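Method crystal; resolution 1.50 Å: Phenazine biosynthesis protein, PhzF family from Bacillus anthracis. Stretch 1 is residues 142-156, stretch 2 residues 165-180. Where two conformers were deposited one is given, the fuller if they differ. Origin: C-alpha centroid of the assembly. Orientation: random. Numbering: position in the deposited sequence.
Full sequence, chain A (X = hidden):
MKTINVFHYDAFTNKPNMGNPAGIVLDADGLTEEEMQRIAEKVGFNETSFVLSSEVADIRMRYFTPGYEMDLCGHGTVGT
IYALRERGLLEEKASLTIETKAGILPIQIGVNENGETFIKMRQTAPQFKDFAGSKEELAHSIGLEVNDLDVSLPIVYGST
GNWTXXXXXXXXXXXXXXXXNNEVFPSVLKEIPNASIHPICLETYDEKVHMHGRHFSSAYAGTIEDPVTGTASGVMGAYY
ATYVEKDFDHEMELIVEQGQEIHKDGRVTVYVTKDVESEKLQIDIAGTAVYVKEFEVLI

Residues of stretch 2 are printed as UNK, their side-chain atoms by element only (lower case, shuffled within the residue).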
# COMPACT_ATOMS: atom_id res chain seq x y z
N ILE A 142 -3.64 38.64 13.81
CA ILE A 142 -4.89 37.96 14.16
C ILE A 142 -6.06 38.93 14.33
O ILE A 142 -7.07 38.60 14.94
CB ILE A 142 -4.73 37.02 15.39
CG1 ILE A 142 -4.16 37.74 16.62
CG2 ILE A 142 -3.83 35.84 15.05
CD1 ILE A 142 -4.03 36.80 17.84
N GLY A 143 -5.93 40.13 13.76
CA GLY A 143 -7.04 41.06 13.69
C GLY A 143 -7.34 41.81 14.97
O GLY A 143 -8.44 42.34 15.14
N LEU A 144 -6.35 41.87 15.86
CA LEU A 144 -6.51 42.50 17.17
C LEU A 144 -5.62 43.73 17.32
O LEU A 144 -4.83 44.06 16.44
CB LEU A 144 -6.15 41.50 18.26
CG LEU A 144 -7.02 40.25 18.33
CD1 LEU A 144 -6.44 39.33 19.41
CD2 LEU A 144 -8.45 40.61 18.64
N GLU A 145 -5.75 44.39 18.47
CA GLU A 145 -4.81 45.45 18.83
C GLU A 145 -3.99 44.98 20.02
O GLU A 145 -4.32 43.99 20.68
CB GLU A 145 -5.53 46.77 19.15
CG GLU A 145 -6.39 47.33 18.02
CD GLU A 145 -5.56 47.81 16.84
OE1 GLU A 145 -4.35 48.09 17.02
OE2 GLU A 145 -6.12 47.91 15.72
N VAL A 146 -2.90 45.68 20.29
CA VAL A 146 -1.93 45.20 21.27
C VAL A 146 -2.48 45.07 22.71
O VAL A 146 -2.03 44.23 23.51
CB VAL A 146 -0.60 46.01 21.21
CG1 VAL A 146 -0.73 47.38 21.90
CG2 VAL A 146 0.53 45.21 21.79
N ASN A 147 -3.48 45.89 23.05
CA ASN A 147 -4.08 45.83 24.37
C ASN A 147 -5.17 44.77 24.50
O ASN A 147 -5.82 44.67 25.53
CB ASN A 147 -4.63 47.20 24.81
CG ASN A 147 -5.78 47.68 23.95
OD1 ASN A 147 -6.01 47.17 22.84
ND2 ASN A 147 -6.51 48.69 24.44
N ASP A 148 -5.33 43.95 23.45
CA ASP A 148 -6.16 42.75 23.56
C ASP A 148 -5.38 41.56 24.12
O ASP A 148 -5.98 40.55 24.52
CB ASP A 148 -6.73 42.38 22.19
CG ASP A 148 -7.69 43.40 21.67
OD1 ASP A 148 -8.54 43.87 22.46
OD2 ASP A 148 -7.62 43.72 20.47
N LEU A 149 -4.06 41.66 24.12
CA LEU A 149 -3.21 40.61 24.68
C LEU A 149 -3.25 40.63 26.21
O LEU A 149 -3.42 41.69 26.82
CB LEU A 149 -1.75 40.76 24.20
CG LEU A 149 -1.55 40.75 22.68
CD1 LEU A 149 -0.11 41.06 22.34
CD2 LEU A 149 -1.93 39.40 22.08
N ASP A 150 -3.07 39.46 26.81
CA ASP A 150 -2.98 39.35 28.26
C ASP A 150 -1.52 39.53 28.66
O ASP A 150 -0.70 38.65 28.42
CB ASP A 150 -3.49 37.98 28.69
CG ASP A 150 -3.40 37.76 30.19
OD1 ASP A 150 -2.89 38.64 30.93
OD2 ASP A 150 -3.85 36.69 30.64
N VAL A 151 -1.21 40.68 29.25
CA VAL A 151 0.17 41.02 29.58
C VAL A 151 0.76 40.13 30.69
O VAL A 151 1.99 40.01 30.83
CB VAL A 151 0.31 42.53 30.00
CG1 VAL A 151 -0.37 43.44 29.00
CG2 VAL A 151 -0.26 42.76 31.39
N SER A 152 -0.12 39.47 31.45
CA SER A 152 0.31 38.72 32.63
C SER A 152 0.88 37.34 32.33
O SER A 152 1.50 36.72 33.20
CB SER A 152 -0.85 38.58 33.63
OG SER A 152 -1.80 37.65 33.15
N LEU A 153 0.69 36.87 31.10
CA LEU A 153 1.14 35.54 30.71
C LEU A 153 2.00 35.66 29.45
O LEU A 153 1.70 36.49 28.57
CB LEU A 153 -0.07 34.62 30.46
CG LEU A 153 -0.85 34.17 31.71
CD1 LEU A 153 -2.03 33.30 31.33
CD2 LEU A 153 0.07 33.42 32.65
N PRO A 154 3.06 34.84 29.36
CA PRO A 154 4.01 34.94 28.25
C PRO A 154 3.54 34.36 26.93
O PRO A 154 2.82 33.36 26.91
CB PRO A 154 5.24 34.17 28.76
CG PRO A 154 4.71 33.20 29.75
CD PRO A 154 3.45 33.81 30.34
N ILE A 155 3.94 35.01 25.85
CA ILE A 155 3.77 34.47 24.51
C ILE A 155 4.95 33.56 24.25
O ILE A 155 6.11 33.97 24.43
CB ILE A 155 3.70 35.58 23.45
CG1 ILE A 155 2.58 36.58 23.79
CG2 ILE A 155 3.50 34.98 22.06
CD1 ILE A 155 2.67 37.90 22.98
N VAL A 156 4.68 32.31 23.89
CA VAL A 156 5.75 31.34 23.67
C VAL A 156 5.43 30.45 22.48
O VAL A 156 4.27 30.23 22.15
CB VAL A 156 5.99 30.42 24.89
CG1 VAL A 156 6.39 31.25 26.11
CG2 VAL A 156 4.75 29.55 25.19
N UNK A 165 2.25 28.74 18.46
CA UNK A 165 2.51 29.89 19.33
C UNK A 165 1.32 30.07 20.26
O UNK A 165 0.19 30.32 19.81
c UNK A 165 3.77 31.02 17.43
c UNK A 165 2.74 31.21 18.54
c UNK A 165 3.20 32.32 19.48
N UNK A 166 1.57 29.92 21.56
CA UNK A 166 0.55 30.17 22.56
C UNK A 166 0.52 31.69 22.81
O UNK A 166 1.51 32.25 23.28
c UNK A 166 -0.41 27.31 23.15
c UNK A 166 0.88 29.43 23.88
c UNK A 166 0.92 27.90 23.67
c UNK A 166 -0.12 29.81 24.96
N UNK A 167 -0.60 32.33 22.48
CA UNK A 167 -0.78 33.77 22.60
C UNK A 167 -1.91 34.09 23.60
O UNK A 167 -3.10 34.05 23.23
c UNK A 167 -1.15 34.39 21.23
c UNK A 167 -0.11 34.00 20.19
c UNK A 167 -1.24 35.91 21.34
N UNK A 168 -1.56 34.38 24.85
CA UNK A 168 -2.60 34.72 25.83
C UNK A 168 -3.33 36.02 25.49
O UNK A 168 -2.68 37.07 25.27
c UNK A 168 -0.22 34.31 25.48
c UNK A 168 -1.83 34.84 27.15
c UNK A 168 -0.55 34.01 26.92
N UNK A 169 -4.66 35.96 25.41
CA UNK A 169 -5.50 37.14 25.21
C UNK A 169 -6.42 37.36 26.42
O UNK A 169 -6.57 36.47 27.27
c UNK A 169 -7.29 35.96 23.89
c UNK A 169 -5.33 36.96 22.69
c UNK A 169 -6.29 37.10 23.87
N UNK A 170 -7.01 38.54 26.53
CA UNK A 170 -7.71 38.92 27.75
C UNK A 170 -8.91 38.04 28.09
O UNK A 170 -9.08 37.64 29.24
c UNK A 170 -7.38 42.81 27.86
c UNK A 170 -6.95 41.35 28.04
c UNK A 170 -8.10 40.39 27.70
n UNK A 170 -5.00 43.62 28.02
c UNK A 170 -6.38 43.76 28.51
N UNK A 171 -9.75 37.74 27.10
CA UNK A 171 -11.01 37.03 27.37
C UNK A 171 -11.70 36.52 26.11
O UNK A 171 -11.16 36.66 25.01
o UNK A 171 -12.28 39.39 26.37
c UNK A 171 -12.21 39.25 27.59
c UNK A 171 -11.94 37.91 28.22
n UNK A 171 -12.38 40.26 28.43
N UNK A 172 -12.90 35.94 26.27
CA UNK A 172 -13.63 35.38 25.12
C UNK A 172 -14.09 36.43 24.12
O UNK A 172 -14.11 36.19 22.91
c UNK A 172 -14.45 33.29 26.38
c UNK A 172 -15.73 32.66 26.96
c UNK A 172 -14.81 34.53 25.58
c UNK A 172 -13.63 32.27 25.55
N UNK A 173 -14.42 37.62 24.63
CA UNK A 173 -14.80 38.71 23.75
C UNK A 173 -13.69 39.02 22.76
O UNK A 173 -13.95 39.29 21.59
o UNK A 173 -16.89 40.69 26.05
c UNK A 173 -15.19 39.96 24.54
c UNK A 173 -16.55 39.84 25.20
o UNK A 173 -17.27 38.89 24.86
N UNK A 174 -12.44 38.95 23.22
CA UNK A 174 -11.30 39.13 22.33
C UNK A 174 -11.23 37.99 21.32
O UNK A 174 -11.04 38.21 20.12
c UNK A 174 -8.78 39.15 22.18
c UNK A 174 -9.92 40.48 23.98
c UNK A 174 -9.96 39.21 23.12
N UNK A 175 -11.40 36.76 21.79
CA UNK A 175 -11.33 35.62 20.88
C UNK A 175 -12.36 35.73 19.76
O UNK A 175 -12.06 35.37 18.62
c UNK A 175 -11.52 34.32 21.64
s UNK A 175 -10.13 33.89 22.69
N UNK A 176 -13.55 36.23 20.10
CA UNK A 176 -14.67 36.34 19.14
C UNK A 176 -14.35 37.32 18.00
O UNK A 176 -14.87 37.17 16.89
o UNK A 176 -18.06 35.41 22.62
c UNK A 176 -15.96 36.76 19.87
c UNK A 176 -16.52 35.68 20.80
o UNK A 176 -18.31 37.19 21.36
c UNK A 176 -17.72 36.13 21.65
N UNK A 177 -13.50 38.31 18.27
CA UNK A 177 -13.13 39.31 17.28
C UNK A 177 -11.99 38.89 16.35
O UNK A 177 -11.73 39.56 15.35
c UNK A 177 -13.30 42.39 19.64
n UNK A 177 -12.19 43.14 19.05
n UNK A 177 -10.13 44.14 19.07
c UNK A 177 -11.09 43.49 19.70
n UNK A 177 -10.94 43.18 20.99
c UNK A 177 -13.85 41.36 18.65
c UNK A 177 -12.71 40.60 17.99
N UNK A 178 -11.29 37.82 16.69
CA UNK A 178 -10.13 37.45 15.89
C UNK A 178 -10.44 37.15 14.44
O UNK A 178 -11.48 36.57 14.11
c UNK A 178 -9.44 36.25 16.49
c UNK A 178 -7.15 35.79 19.79
c UNK A 178 -8.81 36.59 17.77
se UNK A 178 -8.28 34.94 18.62
N UNK A 179 -9.49 37.54 13.60
CA UNK A 179 -9.54 37.29 12.16
C UNK A 179 -8.11 37.03 11.70
O UNK A 179 -7.31 37.95 11.62
n UNK A 179 -14.14 41.13 10.16
c UNK A 179 -11.55 38.82 11.76
c UNK A 179 -10.10 38.51 11.44
c UNK A 179 -13.57 40.15 11.13
c UNK A 179 -12.10 39.90 10.85
N UNK A 180 -7.77 35.76 11.43
CA UNK A 180 -6.40 35.43 11.06
C UNK A 180 -6.00 35.93 9.68
O UNK A 180 -6.74 35.75 8.70
c UNK A 180 -6.41 33.89 11.07
c UNK A 180 -8.63 34.57 11.50
c UNK A 180 -7.82 33.54 10.76
O HOH W 1 -9.56 44.56 16.28
O HOH W 2 -11.32 41.83 14.13
O HOH W 3 -5.00 34.94 29.02
O HOH W 4 -0.02 37.85 25.83
O HOH W 5 -4.10 42.17 30.39

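Position 165 carries three carbons, the first forking into two. One tip lies near Ile155 CG2. A branched beta carbon with two methyls is valine: Val165, whose CG1 is 3.7 Å from Ile155 CG2.

Position 166 has four carbons, forked at the first, with one arm two carbons long. Its backbone N donates to Val156 O (2.8 Å), and its O accepts from Val156 N (3.2 Å), an antiparallel pair. This is Ile166. Its CB is 4.1 Å from Val156 CG2.

Position 167 again has one carbon bearing two. One tip touches the Leu149 side chain, the other Ile155. It is Val167, with CG1 3.6 Å from Leu149 CD2.

Position 168 has three carbons closing a ring onto its own N. The ring packs on Leu153 and Pro154, and it is Pro168. Its CG is 3.6 Å from Leu153 CB and 3.4 Å from Pro154 O. The ring leaves no N-H to donate, but Pro168 O accepts from Asp150 N (2.9 Å).

Position 169 has one carbon carrying two, near Leu149 and Leu144: Val169. Its CG1 is 4.2 Å from Leu149 CD2 and also 4.2 Å from Leu144 CD1. Its backbone forms a single bridge with Leu149.

Position 170 shows four carbons in a row ending in nitrogen, which reaches the O atoms of Asn147 and Leu149. This is lysine. Lys170 NZ donates to Asn147 O and Leu149 O, both at 2.8 Å. Lys170 N donates to Asp148 O (3.0 Å).

Position 171 has two carbons, the second carrying one oxygen and one nitrogen, and does not touch stretch 1. It is Asn171, which caps the helix: its OD1 accepts from N of position 174 (3.2 Å).

Position 172 has four carbons forked at the second, out of reach of stretch 1: Leu172.

Position 173 has two carbons, the second with two oxygens, out of reach: Asp173.

Position 174 has one carbon bearing two, pointing toward stretch 1. It is Val174, whose CG1 is 3.6 Å from Leu144 CD1.

Position 175 has one carbon and a sulfur, pointing away: Cys175.

Position 176 has three carbons, the third with two oxygens, out of reach: Glu176.

Position 177 has three carbons, a nitrogen, then a carbon with two more nitrogens. The end meets the Asp148 carboxylate. This is Arg177. Arg177 NH1 to Asp148 OD1 and Arg177 NH2 to Asp148 OD2, each 2.9 Å, form a salt bridge. Leu144 CD2 covers one guanidinium face.

Position 178 has two carbons, selenium and a terminal carbon, which meets Leu144 and Ile142: Met178, as selenomethionine. Its CE is 3.6 Å from Leu144 CD1.

Position 179 has four carbons ending in nitrogen. Its backbone N donates to Ile142 O (3.0 Å). It is Lys179, whose end leads away.

Position 180 has three carbons closed onto N. Its CA is 4.3 Å from Ile142 CA. It is Pro180.

Backbone hydrogen bonds fasten the stretches at several points along their length. Apolar side chains pack between these points. Lys170 satisfies two carbonyls, and the Arg177–Asp148 salt bridge ties the two stretches together. Asp148 OD2 also accepts from Glu145 N (2.8 Å), so one carboxylate holds its own stretch's backbone as well as the contact.

Stretch 2, residues 165-180: VIVPVKNLDVCERMKP
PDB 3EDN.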